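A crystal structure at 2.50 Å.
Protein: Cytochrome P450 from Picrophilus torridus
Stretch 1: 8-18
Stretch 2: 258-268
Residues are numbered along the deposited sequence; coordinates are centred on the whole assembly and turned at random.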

ATOM      1  N   HIS A   8      -1.422 -15.489  22.336  1.00 62.97           N
ATOM      2  CA  HIS A   8      -1.586 -14.231  23.040  1.00 63.97           C
ATOM      3  C   HIS A   8      -0.301 -13.864  23.779  1.00 62.89           C
ATOM      4  O   HIS A   8       0.109 -14.595  24.683  1.00 61.67           O
ATOM      5  CB  HIS A   8      -2.745 -14.317  24.070  1.00 64.22           C
ATOM      6  CG  HIS A   8      -3.148 -12.975  24.597  1.00 68.35           C
ATOM      7  ND1 HIS A   8      -2.486 -12.351  25.642  1.00 69.54           N
ATOM      8  CD2 HIS A   8      -4.101 -12.103  24.181  1.00 70.19           C
ATOM      9  CE1 HIS A   8      -3.027 -11.168  25.854  1.00 70.52           C
ATOM     10  NE2 HIS A   8      -4.008 -10.993  24.985  1.00 71.62           N
ATOM     11  N   TYR A   9       0.313 -12.745  23.386  1.00 62.32           N
ATOM     12  CA  TYR A   9       1.399 -12.108  24.135  1.00 62.16           C
ATOM     13  C   TYR A   9       1.523 -10.628  23.761  1.00 62.43           C
ATOM     14  O   TYR A   9       1.084 -10.216  22.671  1.00 62.46           O
ATOM     15  CB  TYR A   9       2.757 -12.827  23.921  1.00 62.62           C
ATOM     16  CG  TYR A   9       3.417 -12.623  22.563  1.00 62.49           C
ATOM     17  CD1 TYR A   9       4.468 -11.692  22.380  1.00 64.76           C
ATOM     18  CD2 TYR A   9       3.022 -13.378  21.462  1.00 62.92           C
ATOM     19  CE1 TYR A   9       5.102 -11.528  21.121  1.00 59.57           C
ATOM     20  CE2 TYR A   9       3.631 -13.228  20.209  1.00 60.14           C
ATOM     21  CZ  TYR A   9       4.649 -12.312  20.044  1.00 63.33           C
ATOM     22  OH  TYR A   9       5.181 -12.199  18.761  1.00 65.44           O
ATOM     23  N   ASP A  10       2.181  -9.849  24.633  1.00 62.59           N
ATOM     24  CA  ASP A  10       2.306  -8.387  24.491  1.00 63.04           C
ATOM     25  C   ASP A  10       0.971  -7.656  24.291  1.00 62.55           C
ATOM     26  O   ASP A  10       0.880  -6.779  23.432  1.00 62.93           O
ATOM     27  CB  ASP A  10       3.288  -8.027  23.368  1.00 63.64           C
ATOM     28  CG  ASP A  10       4.720  -8.410  23.709  1.00 68.28           C
ATOM     29  OD1 ASP A  10       5.668  -8.040  22.968  1.00 71.90           O
ATOM     30  OD2 ASP A  10       4.902  -9.084  24.750  1.00 72.79           O
ATOM     31  N   GLY A  11      -0.055  -8.029  25.052  1.00 62.06           N
ATOM     32  CA  GLY A  11      -1.397  -7.430  24.926  1.00 63.40           C
ATOM     33  C   GLY A  11      -2.260  -7.683  23.664  1.00 65.16           C
ATOM     34  O   GLY A  11      -3.341  -7.084  23.543  1.00 66.29           O
ATOM     35  N   ALA A  12      -1.825  -8.558  22.744  1.00 64.06           N
ATOM     36  CA  ALA A  12      -2.619  -8.889  21.565  1.00 64.16           C
ATOM     37  C   ALA A  12      -2.560 -10.380  21.189  1.00 63.68           C
ATOM     38  O   ALA A  12      -1.654 -11.098  21.588  1.00 64.34           O
ATOM     39  CB  ALA A  12      -2.175  -8.032  20.347  1.00 63.76           C
ATOM     40  N   TRP A  13      -3.538 -10.822  20.406  1.00 62.71           N
ATOM     41  CA  TRP A  13      -3.556 -12.161  19.875  1.00 61.43           C
ATOM     42  C   TRP A  13      -2.739 -11.988  18.659  1.00 60.94           C
ATOM     43  O   TRP A  13      -2.833 -10.956  18.046  1.00 61.06           O
ATOM     44  CB  TRP A  13      -4.968 -12.626  19.507  1.00 60.19           C
ATOM     45  CG  TRP A  13      -5.796 -13.021  20.704  1.00 59.03           C
ATOM     46  CD1 TRP A  13      -6.723 -12.252  21.351  1.00 58.19           C
ATOM     47  CD2 TRP A  13      -5.788 -14.297  21.388  1.00 59.20           C
ATOM     48  NE1 TRP A  13      -7.265 -12.950  22.422  1.00 58.63           N
ATOM     49  CE2 TRP A  13      -6.717 -14.206  22.462  1.00 58.69           C
ATOM     50  CE3 TRP A  13      -5.081 -15.492  21.205  1.00 57.13           C
ATOM     51  CZ2 TRP A  13      -6.955 -15.259  23.337  1.00 59.86           C
ATOM     52  CZ3 TRP A  13      -5.307 -16.542  22.089  1.00 58.71           C
ATOM     53  CH2 TRP A  13      -6.251 -16.430  23.128  1.00 59.70           C
ATOM     54  N   HIS A  14      -1.909 -12.976  18.327  1.00 61.45           N
ATOM     55  CA  HIS A  14      -1.266 -13.003  17.001  1.00 61.53           C
ATOM     56  C   HIS A  14      -1.807 -14.139  16.150  1.00 60.96           C
ATOM     57  O   HIS A  14      -1.938 -15.282  16.640  1.00 60.03           O
ATOM     58  CB  HIS A  14       0.246 -13.059  17.158  1.00 61.58           C
ATOM     59  CG  HIS A  14       0.759 -12.005  18.080  1.00 62.63           C
ATOM     60  ND1 HIS A  14       1.509 -10.931  17.638  1.00 62.16           N
ATOM     61  CD2 HIS A  14       0.564 -11.819  19.410  1.00 60.80           C
ATOM     62  CE1 HIS A  14       1.785 -10.153  18.671  1.00 63.00           C
ATOM     63  NE2 HIS A  14       1.223 -10.668  19.755  1.00 60.56           N
ATOM     64  N   VAL A  15      -2.162 -13.800  14.913  1.00 60.65           N
ATOM     65  CA  VAL A  15      -2.893 -14.711  14.010  1.00 61.30           C
ATOM     66  C   VAL A  15      -2.118 -14.889  12.751  1.00 62.18           C
ATOM     67  O   VAL A  15      -1.801 -13.909  12.047  1.00 63.11           O
ATOM     68  CB  VAL A  15      -4.296 -14.170  13.702  1.00 61.98           C
ATOM     69  CG1 VAL A  15      -5.054 -15.054  12.703  1.00 60.05           C
ATOM     70  CG2 VAL A  15      -5.099 -14.074  15.028  1.00 62.97           C
ATOM     71  N   TYR A  16      -1.786 -16.138  12.468  1.00 62.53           N
ATOM     72  CA  TYR A  16      -0.781 -16.468  11.455  1.00 62.59           C
ATOM     73  C   TYR A  16      -1.272 -17.292  10.283  1.00 62.24           C
ATOM     74  O   TYR A  16      -0.776 -17.119   9.188  1.00 64.26           O
ATOM     75  CB  TYR A  16       0.330 -17.293  12.101  1.00 63.14           C
ATOM     76  CG  TYR A  16       1.074 -16.595  13.175  1.00 64.69           C
ATOM     77  CD1 TYR A  16       0.855 -16.925  14.509  1.00 64.13           C
ATOM     78  CD2 TYR A  16       2.025 -15.601  12.868  1.00 63.84           C
ATOM     79  CE1 TYR A  16       1.555 -16.294  15.503  1.00 65.13           C
ATOM     80  CE2 TYR A  16       2.735 -14.952  13.873  1.00 63.74           C
ATOM     81  CZ  TYR A  16       2.477 -15.302  15.184  1.00 66.07           C
ATOM     82  OH  TYR A  16       3.166 -14.698  16.220  1.00 68.86           O
ATOM     83  N   LYS A  17      -2.171 -18.235  10.534  1.00 61.99           N
ATOM     84  CA  LYS A  17      -2.656 -19.156   9.539  1.00 62.72           C
ATOM     85  C   LYS A  17      -3.539 -18.425   8.594  1.00 62.32           C
ATOM     86  O   LYS A  17      -4.288 -17.543   9.004  1.00 62.73           O
ATOM     87  CB  LYS A  17      -3.512 -20.242  10.177  1.00 64.24           C
ATOM     88  CG  LYS A  17      -2.782 -21.284  10.978  1.00 66.96           C
ATOM     89  CD  LYS A  17      -3.766 -22.377  11.355  1.00 74.98           C
ATOM     90  CE  LYS A  17      -4.494 -22.161  12.696  1.00 78.21           C
ATOM     91  NZ  LYS A  17      -5.179 -23.458  13.136  1.00 81.95           N
ATOM     92  N   TYR A  18      -3.451 -18.792   7.319  1.00 62.80           N
ATOM     93  CA  TYR A  18      -4.231 -18.149   6.265  1.00 63.07           C
ATOM     94  C   TYR A  18      -5.730 -18.190   6.551  1.00 63.19           C
ATOM     95  O   TYR A  18      -6.370 -17.161   6.493  1.00 63.57           O
ATOM     96  CB  TYR A  18      -3.903 -18.774   4.916  1.00 63.46           C
ATOM     97  CG  TYR A  18      -4.601 -18.181   3.696  1.00 63.12           C
ATOM     98  CD1 TYR A  18      -3.879 -17.494   2.734  1.00 62.05           C
ATOM     99  CD2 TYR A  18      -5.975 -18.387   3.472  1.00 64.09           C
ATOM    100  CE1 TYR A  18      -4.509 -16.963   1.602  1.00 64.00           C
ATOM    101  CE2 TYR A  18      -6.620 -17.876   2.348  1.00 62.95           C
ATOM    102  CZ  TYR A  18      -5.882 -17.177   1.399  1.00 65.31           C
ATOM    103  OH  TYR A  18      -6.527 -16.652   0.276  1.00 65.53           O
ATOM    104  N   ILE A 258      -3.832  -9.127  16.135  1.00 64.21           N
ATOM    105  CA  ILE A 258      -2.886  -8.790  15.077  1.00 63.20           C
ATOM    106  C   ILE A 258      -2.779  -9.962  14.082  1.00 63.96           C
ATOM    107  O   ILE A 258      -2.550 -11.105  14.455  1.00 65.82           O
ATOM    108  CB  ILE A 258      -1.473  -8.464  15.604  1.00 63.07           C
ATOM    109  CG1 ILE A 258      -1.493  -7.504  16.812  1.00 62.68           C
ATOM    110  CG2 ILE A 258      -0.594  -7.943  14.451  1.00 57.87           C
ATOM    111  CD1 ILE A 258      -0.043  -7.033  17.306  1.00 60.40           C
ATOM    112  N   VAL A 259      -2.850  -9.633  12.821  1.00 63.93           N
ATOM    113  CA  VAL A 259      -3.048 -10.551  11.754  1.00 64.45           C
ATOM    114  C   VAL A 259      -1.814 -10.417  10.819  1.00 65.18           C
ATOM    115  O   VAL A 259      -1.437  -9.287  10.418  1.00 65.12           O
ATOM    116  CB  VAL A 259      -4.387 -10.118  11.147  1.00 64.71           C
ATOM    117  CG1 VAL A 259      -4.310  -9.838   9.735  1.00 65.29           C
ATOM    118  CG2 VAL A 259      -5.532 -11.068  11.565  1.00 65.04           C
ATOM    119  N   TYR A 260      -1.147 -11.554  10.545  1.00 64.43           N
ATOM    120  CA  TYR A 260       0.105 -11.564   9.824  1.00 63.66           C
ATOM    121  C   TYR A 260      -0.043 -12.018   8.400  1.00 64.13           C
ATOM    122  O   TYR A 260      -0.136 -13.190   8.160  1.00 64.41           O
ATOM    123  CB  TYR A 260       1.135 -12.411  10.539  1.00 63.20           C
ATOM    124  CG  TYR A 260       1.569 -11.821  11.870  1.00 62.56           C
ATOM    125  CD1 TYR A 260       0.723 -11.827  12.951  1.00 59.64           C
ATOM    126  CD2 TYR A 260       2.845 -11.268  12.038  1.00 63.19           C
ATOM    127  CE1 TYR A 260       1.118 -11.295  14.165  1.00 63.36           C
ATOM    128  CE2 TYR A 260       3.258 -10.713  13.270  1.00 59.19           C
ATOM    129  CZ  TYR A 260       2.397 -10.731  14.307  1.00 61.76           C
ATOM    130  OH  TYR A 260       2.767 -10.229  15.532  1.00 64.04           O
ATOM    131  N   LEU A 261       0.015 -11.069   7.464  1.00 64.66           N
ATOM    132  CA  LEU A 261      -0.288 -11.307   6.046  1.00 65.80           C
ATOM    133  C   LEU A 261       0.840 -12.068   5.377  1.00 66.79           C
ATOM    134  O   LEU A 261       0.610 -12.971   4.563  1.00 65.85           O
ATOM    135  CB  LEU A 261      -0.454  -9.964   5.284  1.00 64.47           C
ATOM    136  CG  LEU A 261      -1.463  -8.984   5.890  1.00 65.04           C
ATOM    137  CD1 LEU A 261      -1.517  -7.701   5.039  1.00 62.68           C
ATOM    138  CD2 LEU A 261      -2.901  -9.582   6.105  1.00 58.61           C
ATOM    139  N   GLY A 262       2.066 -11.674   5.711  1.00 66.16           N
ATOM    140  CA  GLY A 262       3.199 -12.292   5.096  1.00 67.04           C
ATOM    141  C   GLY A 262       3.240 -13.752   5.463  1.00 67.32           C
ATOM    142  O   GLY A 262       3.479 -14.630   4.623  1.00 68.24           O
ATOM    143  N   SER A 263       3.000 -14.006   6.726  1.00 66.51           N
ATOM    144  CA  SER A 263       3.013 -15.344   7.251  1.00 67.65           C
ATOM    145  C   SER A 263       1.861 -16.183   6.658  1.00 68.06           C
ATOM    146  O   SER A 263       2.073 -17.351   6.287  1.00 67.87           O
ATOM    147  CB  SER A 263       2.978 -15.271   8.774  1.00 68.00           C
ATOM    148  OG  SER A 263       2.974 -16.558   9.348  1.00 71.96           O
ATOM    149  N   ALA A 264       0.674 -15.581   6.508  1.00 67.49           N
ATOM    150  CA  ALA A 264      -0.470 -16.295   5.900  1.00 66.61           C
ATOM    151  C   ALA A 264      -0.215 -16.652   4.440  1.00 66.03           C
ATOM    152  O   ALA A 264      -0.704 -17.691   3.954  1.00 65.37           O
ATOM    153  CB  ALA A 264      -1.765 -15.496   6.003  1.00 65.74           C
ATOM    154  N   ASN A 265       0.549 -15.794   3.770  1.00 64.20           N
ATOM    155  CA  ASN A 265       0.897 -15.953   2.366  1.00 63.73           C
ATOM    156  C   ASN A 265       1.935 -17.057   2.129  1.00 63.93           C
ATOM    157  O   ASN A 265       2.243 -17.363   0.973  1.00 63.46           O
ATOM    158  CB  ASN A 265       1.450 -14.616   1.816  1.00 63.09           C
ATOM    159  CG  ASN A 265       0.341 -13.621   1.523  1.00 62.99           C
ATOM    160  OD1 ASN A 265      -0.821 -14.022   1.344  1.00 62.36           O
ATOM    161  ND2 ASN A 265       0.671 -12.332   1.516  1.00 59.81           N
ATOM    162  N   ARG A 266       2.501 -17.594   3.216  1.00 64.09           N
ATOM    163  CA  ARG A 266       3.438 -18.729   3.187  1.00 65.67           C
ATOM    164  C   ARG A 266       2.841 -20.028   3.770  1.00 67.09           C
ATOM    165  O   ARG A 266       3.590 -20.985   4.028  1.00 67.31           O
ATOM    166  CB  ARG A 266       4.681 -18.432   4.034  1.00 66.12           C
ATOM    167  CG  ARG A 266       5.608 -17.290   3.623  1.00 66.69           C
ATOM    168  CD  ARG A 266       6.086 -17.481   2.293  1.00 64.25           C
ATOM    169  NE  ARG A 266       6.988 -16.399   1.884  1.00 66.08           N
ATOM    170  CZ  ARG A 266       8.285 -16.558   1.667  1.00 63.38           C
ATOM    171  NH1 ARG A 266       8.851 -17.747   1.851  1.00 62.52           N
ATOM    172  NH2 ARG A 266       9.015 -15.532   1.276  1.00 64.22           N
ATOM    173  N   ASP A 267       1.527 -20.045   4.023  1.00 68.20           N
ATOM    174  CA  ASP A 267       0.805 -21.217   4.522  1.00 69.28           C
ATOM    175  C   ASP A 267       0.694 -22.374   3.498  1.00 70.72           C
ATOM    176  O   ASP A 267       0.012 -22.279   2.468  1.00 70.51           O
ATOM    177  CB  ASP A 267      -0.565 -20.741   4.957  1.00 69.02           C
ATOM    178  CG  ASP A 267      -1.285 -21.700   5.872  1.00 70.03           C
ATOM    179  OD1 ASP A 267      -1.121 -22.955   5.744  1.00 74.20           O
ATOM    180  OD2 ASP A 267      -2.108 -21.181   6.663  1.00 65.64           O
ATOM    181  N   GLU A 268       1.370 -23.474   3.814  1.00 73.10           N
ATOM    182  CA  GLU A 268       1.395 -24.702   2.991  1.00 75.53           C
ATOM    183  C   GLU A 268       0.031 -25.323   2.755  1.00 75.76           C
ATOM    184  O   GLU A 268      -0.161 -26.063   1.796  1.00 76.58           O
ATOM    185  CB  GLU A 268       2.285 -25.762   3.644  1.00 76.37           C
ATOM    186  CG  GLU A 268       3.733 -25.295   3.792  1.00 80.95           C
ATOM    187  CD  GLU A 268       4.564 -26.163   4.725  1.00 88.34           C
ATOM    188  OE1 GLU A 268       4.045 -27.257   5.129  1.00 88.80           O
ATOM    189  OE2 GLU A 268       5.726 -25.740   5.037  1.00 89.04           O
TER

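Two segments of one chain, more than 240 residues apart in sequence, pair as parallel strands over a short length, then stay in contact through loop and helix residues; the whole contact buries 608 Å². The register is fixed by His14 opposite Ile258 (CA–CA 4.9 Å) and Val15 opposite Val259 (CA–CA 4.7 Å). Three backbone hydrogen bonds hold it: Ile258 N to Trp13 O (2.8 Å, 171° at the hydrogen), Val15 N to Ile258 O (2.8 Å, 143°) and Tyr260 N to Val15 O (2.9 Å, 156°). As expected for parallel strands, Ile258 uses its N and O to reach the residues before and after its partner. The CA-H...O contacts from His14 CA to Ile258 O (3.4 Å) and from Val259 CA to Val15 O (3.6 Å) accompany this ladder.

Side chains alternate across the sheet. His14 and Ile258 share one face, where Ile258, chi1 m and chi2 t, lays CG1 3.6 Å from Ala12 CB and CD1 3.9 Å from His14 CE1. On the other face Val15, in the t rotamer, meets Val259 at 4.0 Å (CB to CG2); Val259 has a chi1 of 125°, between wells.

The His14 side chain is held at both ring nitrogens. With chi1 at -51° (m) and chi2 at -110°, NE2 donates to Tyr9 O (3.0 Å, 157°), while ND1 lies 2.6 Å from Tyr260 OH in a hydrogen bond whose donor the geometry leaves open. The first bond ties the ring to the type I' turn from Tyr9 to Ala12; the second crosses to the other stretch. Tyr260, also m at chi1 (-67°), has its CA-to-CB bond directed toward stretch 1 and carries its hydroxyl to the histidine. The two rings meet rim to rim, neither over the face of the other, so the polar bond, rather than stacking, joins them.

One face of the Tyr260 ring is covered by Tyr16 CE2, 3.8 Å from Tyr260 CD1. The ring planes are inclined at 31°, an oblique apolar contact. Tyr16 starts sideways at CB, but its m rotamer (-62°) brings the ring end closer, and CD2 also lies 3.8 Å from Ser263 OG.

Beyond the strands, Asp267 closes the contact. Its t rotamer (-162°) places OD2 2.8 Å from Tyr18 N (164°), giving the carboxylate a backbone donor at the first turn of the helix that follows Lys17. Tyr18, t at -178°, packs CB 4.1 Å from Ala264 CB and sets its ring edge against Ala264 O, 3.4 Å from CD1.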